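Local coordinates for protein pyruvate kinase (Pyrobaculum aerophilum, PDB 3QTG) that catalyses the last step of glycolysis, transferring the phosphoryl group of phosphoenolpyruvate to ADP to give pyruvate and ATP, with a divalent metal cation as cofactor, at residues A[21-26]-A[45-50]; A[252-257]-A[288-293]. All coordinates share one frame; numbering follows the deposited sequence.

Contact 1 (A[21-26]-A[45-50]); sequences ATLGPS and VRINLA
Ala-21 and Thr-22 pair with Val-45 and Arg-46 as the first two neighbouring strands of the parallel (beta/alpha)8 barrel. The ladder alternates about Arg-46: its N donates to Ala-21 O at 2.8 Å, and its O accepts from Leu-23 N at 3.0 Å, an almost straight bond (172° at the hydrogen). Beyond this bond one water continues the connection, donating to Leu-23 O and accepting from Asn-48 N. Asn-48 then turns its own chain, OD1 receiving Ala-50 N in an Asx turn.

The side-chain bonds lie on the Thr-22 and Arg-46 face. These two side chains run alongside each other, and the guanidinium meets Thr-22 OG1 edge-on, in its own plane. Arg-46 NE lies 2.9 Å from Thr-22 OG1 and Arg-46 NH2 3.2 Å from it, a side-on grip by two nitrogens on one oxygen. A bend at chi3 (65°) swings the end of the arginine over to the threonine. OG1 also bonds Leu-321 O, while NH1 of Arg-46 forms a salt bridge with Asp-80.

On the face bearing Ala-21 and Val-45, Leu-23 adds apolar contacts. Leu-23 CG rests 4.0 Å from Val-45 CB, and Leu-23 CD1 reaches Ile-47 CG1 at 4.3 Å; helix 54-71 packs against this layer.

Arg-46 is a substrate site by similarity, and Asp-80 and Asn-48 likewise potassium sites. The two-nitrogen grip on OG1 and the salt bridge from NH1 to Asp-80 together fix the buried guanidinium in rotation, consistent with its inferred substrate role.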
# COMPACT_ATOMS: atom_id res chain seq x y z
N ALA A 21 -5.42 -36.05 -17.50
CA ALA A 21 -4.84 -36.89 -18.56
C ALA A 21 -5.87 -37.26 -19.60
O ALA A 21 -7.04 -37.45 -19.27
CB ALA A 21 -4.21 -38.14 -18.00
N THR A 22 -5.44 -37.33 -20.86
CA THR A 22 -6.29 -37.80 -21.95
C THR A 22 -6.20 -39.32 -22.10
O THR A 22 -5.12 -39.90 -22.10
CB THR A 22 -5.93 -37.13 -23.28
OG1 THR A 22 -6.13 -35.71 -23.17
CG2 THR A 22 -6.79 -37.69 -24.43
N LEU A 23 -7.36 -39.95 -22.26
CA LEU A 23 -7.43 -41.39 -22.43
C LEU A 23 -7.40 -41.73 -23.91
O LEU A 23 -8.08 -41.09 -24.72
CB LEU A 23 -8.71 -41.94 -21.80
CG LEU A 23 -8.92 -41.75 -20.30
CD1 LEU A 23 -10.25 -42.39 -19.93
CD2 LEU A 23 -7.77 -42.35 -19.46
N GLY A 24 -6.62 -42.75 -24.26
CA GLY A 24 -6.51 -43.18 -25.65
C GLY A 24 -6.12 -44.64 -25.72
O GLY A 24 -6.27 -45.36 -24.72
N PRO A 25 -5.62 -45.10 -26.89
CA PRO A 25 -5.15 -46.48 -27.03
C PRO A 25 -4.06 -46.87 -26.04
O PRO A 25 -4.05 -48.00 -25.57
CB PRO A 25 -4.61 -46.52 -28.47
CG PRO A 25 -5.37 -45.43 -29.18
CD PRO A 25 -5.50 -44.35 -28.16
N SER A 26 -3.17 -45.93 -25.69
CA SER A 26 -2.09 -46.20 -24.73
C SER A 26 -2.59 -46.50 -23.32
O SER A 26 -1.92 -47.20 -22.56
CB SER A 26 -1.10 -45.04 -24.67
OG SER A 26 -0.44 -44.88 -25.90
N VAL A 45 -10.02 -36.78 -16.26
CA VAL A 45 -9.66 -37.44 -17.51
C VAL A 45 -10.35 -36.71 -18.64
O VAL A 45 -11.45 -36.19 -18.46
CB VAL A 45 -10.02 -38.99 -17.56
CG1 VAL A 45 -9.36 -39.76 -16.42
CG2 VAL A 45 -11.52 -39.21 -17.57
N ARG A 46 -9.68 -36.67 -19.78
CA ARG A 46 -10.23 -36.08 -20.99
C ARG A 46 -10.48 -37.19 -22.03
O ARG A 46 -9.71 -38.15 -22.14
CB ARG A 46 -9.28 -34.99 -21.55
CG ARG A 46 -9.95 -34.08 -22.60
CD ARG A 46 -9.03 -33.04 -23.27
NE ARG A 46 -8.02 -33.68 -24.07
CZ ARG A 46 -7.87 -33.63 -25.39
NH1 ARG A 46 -8.65 -32.91 -26.19
NH2 ARG A 46 -6.88 -34.30 -25.91
N ILE A 47 -11.57 -37.07 -22.78
CA ILE A 47 -11.83 -37.96 -23.91
C ILE A 47 -12.09 -37.07 -25.11
O ILE A 47 -12.95 -36.18 -25.07
CB ILE A 47 -13.00 -38.96 -23.62
CG1 ILE A 47 -12.61 -39.92 -22.48
CG2 ILE A 47 -13.37 -39.76 -24.87
CD1 ILE A 47 -13.79 -40.51 -21.71
N ASN A 48 -11.29 -37.28 -26.15
CA ASN A 48 -11.35 -36.47 -27.36
C ASN A 48 -12.33 -37.11 -28.34
O ASN A 48 -12.10 -38.22 -28.81
CB ASN A 48 -9.95 -36.40 -27.96
CG ASN A 48 -9.84 -35.41 -29.12
OD1 ASN A 48 -10.80 -34.74 -29.50
ND2 ASN A 48 -8.64 -35.32 -29.67
N LEU A 49 -13.43 -36.41 -28.62
CA LEU A 49 -14.49 -36.96 -29.46
C LEU A 49 -14.16 -36.88 -30.97
O LEU A 49 -14.98 -37.28 -31.81
CB LEU A 49 -15.85 -36.31 -29.14
CG LEU A 49 -16.41 -36.44 -27.71
CD1 LEU A 49 -17.75 -35.75 -27.59
CD2 LEU A 49 -16.51 -37.90 -27.26
N ALA A 50 -12.98 -36.35 -31.29
CA ALA A 50 -12.36 -36.50 -32.62
C ALA A 50 -11.93 -37.96 -32.87
O ALA A 50 -12.23 -38.52 -33.92
CB ALA A 50 -11.16 -35.57 -32.74
O HOH W 1 -9.56 -39.54 -26.35

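Contact 2 (A[252-257]-A[288-293])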
# COMPACT_ATOMS: atom_id res chain seq x y z
N VAL A 252 -6.17 -22.85 -22.28
CA VAL A 252 -5.13 -22.45 -23.23
C VAL A 252 -4.70 -23.70 -24.03
O VAL A 252 -4.06 -24.62 -23.50
CB VAL A 252 -3.88 -21.80 -22.52
CG1 VAL A 252 -2.80 -21.38 -23.54
CG2 VAL A 252 -4.28 -20.62 -21.67
N ALA A 253 -5.13 -23.76 -25.29
CA ALA A 253 -4.83 -24.90 -26.16
C ALA A 253 -3.58 -24.53 -26.95
O ALA A 253 -3.66 -23.89 -28.00
CB ALA A 253 -6.04 -25.24 -27.09
N ARG A 254 -2.43 -24.89 -26.37
CA ARG A 254 -1.10 -24.48 -26.86
C ARG A 254 -0.79 -24.95 -28.27
O ARG A 254 -0.30 -24.17 -29.09
CB ARG A 254 -0.02 -25.03 -25.95
CG ARG A 254 0.12 -24.36 -24.60
CD ARG A 254 1.22 -25.09 -23.88
NE ARG A 254 1.91 -24.21 -22.98
CZ ARG A 254 3.06 -24.52 -22.39
NH1 ARG A 254 3.63 -25.69 -22.63
NH2 ARG A 254 3.60 -23.65 -21.57
N GLY A 255 -1.03 -26.24 -28.54
CA GLY A 255 -0.79 -26.79 -29.87
C GLY A 255 -1.50 -25.98 -30.94
O GLY A 255 -0.88 -25.51 -31.89
N ASP A 256 -2.79 -25.75 -30.75
CA ASP A 256 -3.58 -25.00 -31.71
C ASP A 256 -3.20 -23.53 -31.86
O ASP A 256 -3.18 -22.99 -32.97
CB ASP A 256 -5.05 -25.16 -31.38
CG ASP A 256 -5.53 -26.61 -31.60
OD1 ASP A 256 -5.21 -27.17 -32.68
OD2 ASP A 256 -6.21 -27.19 -30.70
N LEU A 257 -2.90 -22.88 -30.73
CA LEU A 257 -2.56 -21.47 -30.72
C LEU A 257 -1.19 -21.24 -31.35
O LEU A 257 -0.93 -20.18 -31.94
CB LEU A 257 -2.58 -20.97 -29.27
CG LEU A 257 -3.10 -19.61 -28.81
CD1 LEU A 257 -4.28 -19.04 -29.58
CD2 LEU A 257 -3.43 -19.78 -27.31
N THR A 288 -1.86 -29.35 -23.69
CA THR A 288 -1.02 -29.78 -24.84
C THR A 288 0.40 -29.26 -24.72
O THR A 288 0.62 -28.16 -24.19
CB THR A 288 -1.61 -29.37 -26.23
OG1 THR A 288 -1.32 -28.00 -26.50
CG2 THR A 288 -3.10 -29.59 -26.32
N GLN A 289 1.37 -30.05 -25.20
CA GLN A 289 2.77 -29.61 -25.26
C GLN A 289 3.33 -29.29 -23.87
O GLN A 289 4.01 -28.26 -23.68
CB GLN A 289 2.90 -28.34 -26.13
CG GLN A 289 2.34 -28.45 -27.54
CD GLN A 289 3.34 -28.98 -28.52
OE1 GLN A 289 4.56 -28.81 -28.34
NE2 GLN A 289 2.84 -29.62 -29.58
N LEU A 290 3.02 -30.14 -22.91
CA LEU A 290 3.60 -29.98 -21.58
C LEU A 290 4.77 -30.93 -21.38
O LEU A 290 5.84 -30.51 -20.93
CB LEU A 290 2.52 -30.14 -20.49
CG LEU A 290 1.46 -29.03 -20.46
CD1 LEU A 290 0.24 -29.50 -19.72
CD2 LEU A 290 1.99 -27.68 -19.90
N LEU A 291 4.56 -32.21 -21.70
CA LEU A 291 5.58 -33.24 -21.53
C LEU A 291 5.72 -34.02 -22.84
O LEU A 291 5.81 -35.25 -22.86
CB LEU A 291 5.24 -34.16 -20.35
CG LEU A 291 5.14 -33.51 -18.96
CD1 LEU A 291 4.62 -34.49 -17.92
CD2 LEU A 291 6.49 -32.94 -18.51
N ASP A 292 5.75 -33.26 -23.93
CA ASP A 292 5.69 -33.82 -25.26
C ASP A 292 6.78 -34.86 -25.60
O ASP A 292 6.48 -35.89 -26.20
CB ASP A 292 5.65 -32.71 -26.30
CG ASP A 292 4.69 -33.02 -27.43
OD1 ASP A 292 3.51 -33.36 -27.13
OD2 ASP A 292 5.13 -32.96 -28.60
N SER A 293 8.03 -34.60 -25.20
CA SER A 293 9.12 -35.54 -25.46
C SER A 293 8.83 -36.92 -24.87
O SER A 293 9.42 -37.93 -25.29
CB SER A 293 10.45 -35.01 -24.93
OG SER A 293 10.54 -35.20 -23.54
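Arg-254 and Thr-288 bring their CA atoms to 5.7 Å where strand 249-253 gives way to the short helix 254-257 and the loop after strand 284-287 passes beside its first turn. Gly-255 N donates to Thr-288 OG1 at 2.7 Å, with 157° at the hydrogen. The threonine hydroxyl reaches this amide because chi1 (80°) sets OG1 between its own N and carbonyl carbon; CB of Arg-254 lies 3.3 Å from the same Thr-288 oxygen. Such loops at the C-terminal ends of the strands form the active site of a TIM barrel, and here Gly-255, Asp-256 and Thr-288 are substrate sites by similarity, Asp-256 also a magnesium site.

On the outer side Arg-254 stretches along the loop, extended from CG to NE. Arg-254 CD passes 3.1 Å from Thr-288 O, and Arg-254 NH1 makes a weak bond to Gln-289 O at 2.8 Å, bent to 123° at the hydrogen. Leu-290 CD2 lies over one face of the Arg-254 guanidinium, 3.8 Å from its NH1, the two side chains crossing near a right angle. NH2 turns instead to a salt bridge with Asp-307 and a hydrogen bond with Gln-270, while Asn-306 of a second subunit packs against the same arginine.

Both contacts join neighbours in the same eight-stranded barrel: strands 18-22 and 44-48 in contact 1; in contact 2 the end of strand 249-253 with helix 254-257, and the loop that follows strand 284-287. Their centres lie 15 Å apart and their nearest atoms about 6 Å, without touching. All touching residues of contact 1 are buried, and it combines a regular backbone ladder with an apolar layer beneath a helix; contact 2, partly buried, rests on a hydroxyl-to-helix-amide bond and one weak arginine bond to a loop carbonyl. Each has an arginine with a carboxylate partner, but Arg-46 belongs by similarity to the substrate site, whereas Arg-254 reaches towards helix 302-313 and a second subunit. Thr-322 touches Thr-22, Arg-46 and Thr-288, bridging both.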